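Local coordinates for protein F420-dependent methylenetetrahydromethanopterin dehydrogenase (Methanopyrus kandleri, PDB 1QV9) that catalyses the reversible, coenzyme F420-dependent interconversion of methenyl- and methylene-tetrahydromethanopterin in methanogenesis from carbon dioxide, working as a homohexamer built as a trimer of dimers, at residues 124-128 and 217-222; 209-213 and 240-244. One frame throughout, in Å; residues are numbered along the deposited sequence. Where two conformers were deposited one is given.

Contact 1 (124-128 and 217-222); sequences MLGAR and SVEGCF
R128 NE donates to G220 O at 2.8 Å with an N-H...O angle of 168°, and the acceptor lies in the guanidinium plane, the bond using a lone pair of the carbonyl. NH1 adds a weak bond to the same oxygen, while C221 O sits over one guanidinium face, offset toward its rim. At the other end, S217 OG donates to M124 O at 2.8 Å, approaching tilted from the carbonyl plane. In one of two modelled conformers, selenomethionine M124 runs out extended, with CG anti to the backbone N (chi1 -175°), then bends at chi3, which brings CE to 3.7 Å from both C221 SG and F222 CE2. SE of that conformer stands 5.0 Å from the F222 ring centroid, an oblique Met-aromatic contact. The loop after strand 115-119 lies along the last turns of helix 197-223, where a pi-type turn spans 219-222; successive inverse gamma turns at G126 and A127 carry it past C221 SG, 3.3 Å from A127 N. With an alanine in place of R128, G220 O would probably be left without its mate from the loop, and Y230 without its cation-pi partner. Y230 and V234 of helix 227-257 probably help position the arginine.

Contact 2 (209-213 and 240-244); sequences IAENV and MMRKA
V213 has CG1 anti to the backbone N (chi1 162°), which puts CG2 anti to the carbonyl carbon and directs it at helix 240-244, where it meets M240 CB at 3.6 Å. I209 also reaches across with its CG2 methyl, which touches M240 O at 3.5 Å and A244 CB at 4.0 Å. The two selenomethionines leave their helix differently. The chain of M240 bends near its end and lays CE against N212 CB, 4.0 Å away, sliding past V213 in the opposite direction. M241 starts with CG anti to the backbone N (chi1 -173°) and folds at both chi2 and chi3, so that SE lies 4.0 Å from A210 CB, and CE touches A210 as well as V213 CB, crossing the valine at about a right angle. No hydrogen bond joins the segments; the 345 Å² they bury is filled mainly by apolar side chains. Their axes approach to 9.0 Å with 162° between the N-to-C directions, the near-antiparallel packing expected of adjacent helices in a helix bundle. The two nearest backbone pairs each involve an alanine: A210 CA is 5.9 Å from M241 CA, and A244 CA 6.0 Å from I209 CA. Helices 197-223 and 227-257, which supply the two segments, pack here against helix 134-150, whose Y140 touches V213 and M241 and whose V147 touches A244. P121 and A123, in the loop after strand 115-119, cover A210, V213 and M241, while I209 and N212 of a neighbouring subunit meet their own counterparts across the interface.

Both contacts use helix 197-223, contact 2 midway along it and contact 1 near its C-terminal end, with centres 13 Å apart. Contact 2 is the core member, six of its seven touching residues being buried; contact 1 is only partly buried, with three of ten. The chemistry follows: helix against helix, 209-213 and 240-244 meet chiefly through apolar side chains, without a hydrogen bond, whereas the loop 124-128 reaches 217-222 through hydrogen bonds to main-chain carbonyls as well as selenium and sulfur packing. They touch directly, M124 O lying 4.2 Å from V213 CG1. S217 OG, bonded to M124 O, also lies in weak hydrogen-bonding range of V213 O, which places the serine near both contacts.

Contact 1 (124-128 and 217-222)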
HETATM    1  N   MSE A 124      -1.480 -26.902  -1.882  0.60 17.36           N
HETATM    2  CA  MSE A 124      -0.162 -27.375  -2.302  0.60 19.03           C
HETATM    3  C   MSE A 124       0.552 -26.236  -3.041  0.60 18.57           C
HETATM    4  O   MSE A 124      -0.055 -25.491  -3.816  0.60 19.45           O
HETATM    5  CB  MSE A 124      -0.308 -28.581  -3.233  0.60 24.39           C
HETATM    6  CG  MSE A 124       1.013 -29.221  -3.622  0.60 12.21           C
HETATM    7 SE   MSE A 124       0.726 -30.586  -4.973  0.60 26.19          SE
HETATM    8  CE  MSE A 124       1.117 -29.536  -6.542  0.60 21.64           C
ATOM      9  N   LEU A 125       1.849 -26.100  -2.797  1.00 19.89           N
ATOM     10  CA  LEU A 125       2.619 -25.046  -3.424  1.00 19.42           C
ATOM     11  C   LEU A 125       3.088 -25.391  -4.850  1.00 18.41           C
ATOM     12  O   LEU A 125       2.876 -26.529  -5.319  1.00 20.15           O
ATOM     13  CB  LEU A 125       3.770 -24.606  -2.533  1.00 25.47           C
ATOM     14  CG  LEU A 125       4.693 -25.594  -1.853  1.00 28.77           C
ATOM     15  CD1 LEU A 125       5.378 -26.492  -2.849  1.00 32.36           C
ATOM     16  CD2 LEU A 125       5.704 -24.781  -1.036  1.00 26.79           C
ATOM     17  N   GLY A 126       3.710 -24.415  -5.521  1.00 19.19           N
ATOM     18  CA  GLY A 126       4.147 -24.600  -6.921  1.00 19.06           C
ATOM     19  C   GLY A 126       5.479 -25.317  -6.980  1.00 18.37           C
ATOM     20  O   GLY A 126       6.506 -24.734  -7.360  1.00 21.19           O
ATOM     21  N   ALA A 127       5.428 -26.611  -6.676  1.00 18.24           N
ATOM     22  CA  ALA A 127       6.612 -27.432  -6.541  1.00 18.60           C
ATOM     23  C   ALA A 127       7.336 -27.923  -7.795  1.00 23.39           C
ATOM     24  O   ALA A 127       7.475 -29.132  -8.000  1.00 26.29           O
ATOM     25  CB  ALA A 127       6.292 -28.617  -5.614  1.00 20.38           C
ATOM     26  N   ARG A 128       7.769 -26.979  -8.621  1.00 20.36           N
ATOM     27  CA  ARG A 128       8.580 -27.305  -9.797  1.00 19.42           C
ATOM     28  C   ARG A 128       9.978 -26.800  -9.484  1.00 20.10           C
ATOM     29  O   ARG A 128      10.146 -25.668  -9.004  1.00 19.59           O
ATOM     30  CB  ARG A 128       8.065 -26.602 -11.042  1.00 19.79           C
ATOM     31  CG  ARG A 128       6.830 -27.255 -11.639  1.00 20.39           C
ATOM     32  CD  ARG A 128       7.216 -28.586 -12.323  1.00 22.67           C
ATOM     33  NE  ARG A 128       6.164 -29.033 -13.235  1.00 26.73           N
ATOM     34  CZ  ARG A 128       6.312 -30.061 -14.066  1.00 30.63           C
ATOM     35  NH1 ARG A 128       5.320 -30.410 -14.877  1.00 27.40           N
ATOM     36  NH2 ARG A 128       7.456 -30.730 -14.076  1.00 29.90           N
ATOM     37  N   SER A 217      -1.486 -24.907  -8.764  1.00 18.20           N
ATOM     38  CA  SER A 217      -0.294 -25.665  -8.472  1.00 18.70           C
ATOM     39  C   SER A 217      -0.373 -27.074  -9.093  1.00 19.33           C
ATOM     40  O   SER A 217       0.602 -27.553  -9.650  1.00 20.82           O
ATOM     41  CB  SER A 217      -0.107 -25.786  -6.956  1.00 23.60           C
ATOM     42  OG  SER A 217       0.188 -24.493  -6.415  1.00 20.98           O
ATOM     43  N   VAL A 218      -1.534 -27.702  -8.962  1.00 21.66           N
ATOM     44  CA  VAL A 218      -1.730 -29.058  -9.499  1.00 22.01           C
ATOM     45  C   VAL A 218      -1.577 -28.999 -11.021  1.00 24.25           C
ATOM     46  O   VAL A 218      -0.912 -29.857 -11.606  1.00 26.17           O
ATOM     47  CB  VAL A 218      -3.115 -29.623  -9.088  1.00 22.61           C
ATOM     48  CG1 VAL A 218      -3.457 -30.888  -9.925  1.00 26.72           C
ATOM     49  CG2 VAL A 218      -3.108 -29.987  -7.603  1.00 21.89           C
ATOM     50  N   GLU A 219      -2.152 -27.983 -11.666  1.00 20.35           N
ATOM     51  CA  GLU A 219      -2.008 -27.889 -13.122  1.00 23.55           C
ATOM     52  C   GLU A 219      -0.538 -27.733 -13.522  1.00 26.22           C
ATOM     53  O   GLU A 219      -0.050 -28.370 -14.456  1.00 23.47           O
ATOM     54  CB  GLU A 219      -2.802 -26.712 -13.678  1.00 26.33           C
ATOM     55  CG  GLU A 219      -2.615 -26.506 -15.187  1.00 28.71           C
ATOM     56  CD  GLU A 219      -3.271 -25.230 -15.684  1.00 30.50           C
ATOM     57  OE1 GLU A 219      -4.282 -24.837 -15.100  1.00 30.11           O
ATOM     58  OE2 GLU A 219      -2.780 -24.634 -16.662  1.00 37.95           O
ATOM     59  N   GLY A 220       0.201 -26.878 -12.811  1.00 19.63           N
ATOM     60  CA  GLY A 220       1.577 -26.674 -13.178  1.00 17.92           C
ATOM     61  C   GLY A 220       2.547 -27.788 -12.814  1.00 20.84           C
ATOM     62  O   GLY A 220       3.583 -27.921 -13.454  1.00 23.42           O
ATOM     63  N   CYS A 221       2.225 -28.560 -11.784  1.00 20.45           N
ATOM     64  CA  CYS A 221       3.079 -29.658 -11.319  1.00 23.41           C
ATOM     65  C   CYS A 221       2.781 -31.025 -11.926  1.00 24.58           C
ATOM     66  O   CYS A 221       3.700 -31.835 -12.092  1.00 27.78           O
ATOM     67  CB  CYS A 221       2.948 -29.838  -9.813  1.00 21.86           C
ATOM     68  SG  CYS A 221       3.748 -28.494  -8.868  1.00 24.63           S
ATOM     69  N   PHE A 222       1.513 -31.275 -12.233  1.00 26.37           N
ATOM     70  CA  PHE A 222       1.106 -32.595 -12.732  1.00 30.00           C
ATOM     71  C   PHE A 222       0.484 -32.707 -14.106  1.00 30.35           C
ATOM     72  O   PHE A 222       0.497 -33.782 -14.707  1.00 34.48           O
ATOM     73  CB  PHE A 222       0.160 -33.220 -11.715  1.00 26.13           C
ATOM     74  CG  PHE A 222       0.748 -33.302 -10.352  1.00 32.46           C
ATOM     75  CD1 PHE A 222       2.008 -33.852 -10.174  1.00 31.71           C
ATOM     76  CD2 PHE A 222       0.072 -32.803  -9.249  1.00 33.26           C
ATOM     77  CE1 PHE A 222       2.589 -33.899  -8.915  1.00 38.82           C
ATOM     78  CE2 PHE A 222       0.645 -32.850  -8.001  1.00 35.88           C
ATOM     79  CZ  PHE A 222       1.905 -33.397  -7.831  1.00 32.36           C
TER

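Contact 2 (209-213 and 240-244)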
ATOM      1  N   ILE A 209      -9.447 -17.633  -2.330  1.00 13.65           N
ATOM      2  CA  ILE A 209      -8.272 -17.565  -3.194  1.00 14.36           C
ATOM      3  C   ILE A 209      -7.257 -18.655  -2.823  1.00 15.54           C
ATOM      4  O   ILE A 209      -6.663 -19.289  -3.689  1.00 14.60           O
ATOM      5  CB  ILE A 209      -7.618 -16.151  -3.114  1.00 14.47           C
ATOM      6  CG1 ILE A 209      -8.580 -15.116  -3.692  1.00 12.64           C
ATOM      7  CG2 ILE A 209      -6.213 -16.169  -3.773  1.00 12.40           C
ATOM      8  CD1 ILE A 209      -8.112 -13.658  -3.552  1.00 17.13           C
ATOM      9  N   ALA A 210      -7.014 -18.855  -1.531  1.00 13.08           N
ATOM     10  CA  ALA A 210      -6.110 -19.884  -1.076  1.00 12.94           C
ATOM     11  C   ALA A 210      -6.574 -21.260  -1.558  1.00 15.18           C
ATOM     12  O   ALA A 210      -5.760 -22.040  -2.003  1.00 15.19           O
ATOM     13  CB  ALA A 210      -6.000 -19.846   0.487  1.00 14.75           C
ATOM     14  N   GLU A 211      -7.871 -21.557  -1.446  1.00 15.70           N
ATOM     15  CA  GLU A 211      -8.340 -22.860  -1.916  1.00 17.66           C
ATOM     16  C   GLU A 211      -8.084 -22.981  -3.427  1.00 16.94           C
ATOM     17  O   GLU A 211      -7.648 -24.049  -3.914  1.00 18.53           O
ATOM     18  CB  GLU A 211      -9.836 -23.025  -1.599  1.00 17.96           C
ATOM     19  CG  GLU A 211     -10.380 -24.382  -2.061  1.00 24.56           C
ATOM     20  CD  GLU A 211     -11.834 -24.595  -1.687  1.00 28.19           C
ATOM     21  OE1 GLU A 211     -12.461 -25.540  -2.229  1.00 31.53           O
ATOM     22  OE2 GLU A 211     -12.342 -23.828  -0.855  1.00 25.33           O
ATOM     23  N   ASN A 212      -8.295 -21.890  -4.163  1.00 15.72           N
ATOM     24  CA  ASN A 212      -8.090 -21.907  -5.633  1.00 16.94           C
ATOM     25  C   ASN A 212      -6.637 -22.072  -6.067  1.00 18.34           C
ATOM     26  O   ASN A 212      -6.339 -22.515  -7.179  1.00 18.66           O
ATOM     27  CB  ASN A 212      -8.672 -20.650  -6.281  1.00 17.53           C
ATOM     28  CG  ASN A 212     -10.205 -20.506  -6.068  1.00 24.81           C
ATOM     29  OD1 ASN A 212     -10.931 -21.490  -5.892  1.00 30.83           O
ATOM     30  ND2 ASN A 212     -10.675 -19.277  -6.100  1.00 26.36           N
ATOM     31  N   VAL A 213      -5.687 -21.709  -5.200  1.00 15.59           N
ATOM     32  CA  VAL A 213      -4.279 -21.862  -5.516  1.00 14.08           C
ATOM     33  C   VAL A 213      -3.940 -23.331  -5.775  1.00 15.40           C
ATOM     34  O   VAL A 213      -3.112 -23.634  -6.639  1.00 17.99           O
ATOM     35  CB  VAL A 213      -3.432 -21.332  -4.312  1.00 17.46           C
ATOM     36  CG1 VAL A 213      -2.003 -21.842  -4.370  1.00 17.96           C
ATOM     37  CG2 VAL A 213      -3.447 -19.819  -4.366  1.00 17.18           C
HETATM   38  N   MSE A 240      -0.943 -15.454  -6.191  1.00 13.57           N
HETATM   39  CA  MSE A 240      -2.306 -15.497  -5.632  1.00 13.45           C
HETATM   40  C   MSE A 240      -2.240 -15.586  -4.109  1.00 11.67           C
HETATM   41  O   MSE A 240      -2.988 -14.861  -3.430  1.00 15.97           O
HETATM   42  CB  MSE A 240      -3.057 -16.709  -6.167  1.00 17.89           C
HETATM   43  CG  MSE A 240      -3.332 -16.538  -7.626  1.00 13.26           C
HETATM   44 SE   MSE A 240      -4.011 -18.239  -8.402  1.00 19.70          SE
HETATM   45  CE  MSE A 240      -5.713 -18.290  -7.482  1.00 19.99           C
HETATM   46  N   MSE A 241      -1.386 -16.470  -3.616  1.00 13.83           N
HETATM   47  CA  MSE A 241      -1.290 -16.681  -2.163  1.00 13.30           C
HETATM   48  C   MSE A 241      -0.785 -15.420  -1.458  1.00 12.95           C
HETATM   49  O   MSE A 241      -1.246 -15.117  -0.338  1.00 14.10           O
HETATM   50  CB  MSE A 241      -0.410 -17.878  -1.843  1.00 13.70           C
HETATM   51  CG  MSE A 241      -0.413 -18.246  -0.362  1.00 14.07           C
HETATM   52 SE   MSE A 241      -2.181 -18.806   0.350  1.00 17.78          SE
HETATM   53  CE  MSE A 241      -2.222 -20.604  -0.449  1.00 15.18           C
ATOM     54  N   ARG A 242       0.127 -14.697  -2.093  1.00 13.47           N
ATOM     55  CA  ARG A 242       0.628 -13.441  -1.491  1.00 12.85           C
ATOM     56  C   ARG A 242      -0.547 -12.449  -1.359  1.00 15.06           C
ATOM     57  O   ARG A 242      -0.660 -11.736  -0.345  1.00 15.01           O
ATOM     58  CB  ARG A 242       1.762 -12.869  -2.358  1.00 14.52           C
ATOM     59  CG  ARG A 242       2.177 -11.435  -2.035  1.00 14.95           C
ATOM     60  CD  ARG A 242       3.469 -11.153  -2.797  1.00 14.66           C
ATOM     61  NE  ARG A 242       3.924  -9.773  -2.598  1.00 15.22           N
ATOM     62  CZ  ARG A 242       3.489  -8.733  -3.305  1.00 14.55           C
ATOM     63  NH1 ARG A 242       3.959  -7.498  -3.058  1.00 16.93           N
ATOM     64  NH2 ARG A 242       2.599  -8.894  -4.290  1.00 16.06           N
ATOM     65  N   LYS A 243      -1.459 -12.381  -2.332  1.00 13.41           N
ATOM     66  CA  LYS A 243      -2.611 -11.484  -2.215  1.00 13.38           C
ATOM     67  C   LYS A 243      -3.647 -11.977  -1.203  1.00 14.55           C
ATOM     68  O   LYS A 243      -4.350 -11.177  -0.583  1.00 14.72           O
ATOM     69  CB  LYS A 243      -3.287 -11.262  -3.581  1.00 15.52           C
ATOM     70  CG  LYS A 243      -2.408 -10.366  -4.470  1.00 18.34           C
ATOM     71  CD  LYS A 243      -2.064  -9.040  -3.747  1.00 23.94           C
ATOM     72  CE  LYS A 243      -1.386  -7.997  -4.646  1.00 28.36           C
ATOM     73  NZ  LYS A 243      -0.067  -8.469  -5.064  1.00 36.77           N
ATOM     74  N   ALA A 244      -3.781 -13.299  -1.064  1.00 12.17           N
ATOM     75  CA  ALA A 244      -4.688 -13.829  -0.064  1.00 11.14           C
ATOM     76  C   ALA A 244      -4.133 -13.386   1.312  1.00 13.01           C
ATOM     77  O   ALA A 244      -4.930 -13.031   2.170  1.00 14.26           O
ATOM     78  CB  ALA A 244      -4.785 -15.394  -0.154  1.00 11.93           C
TER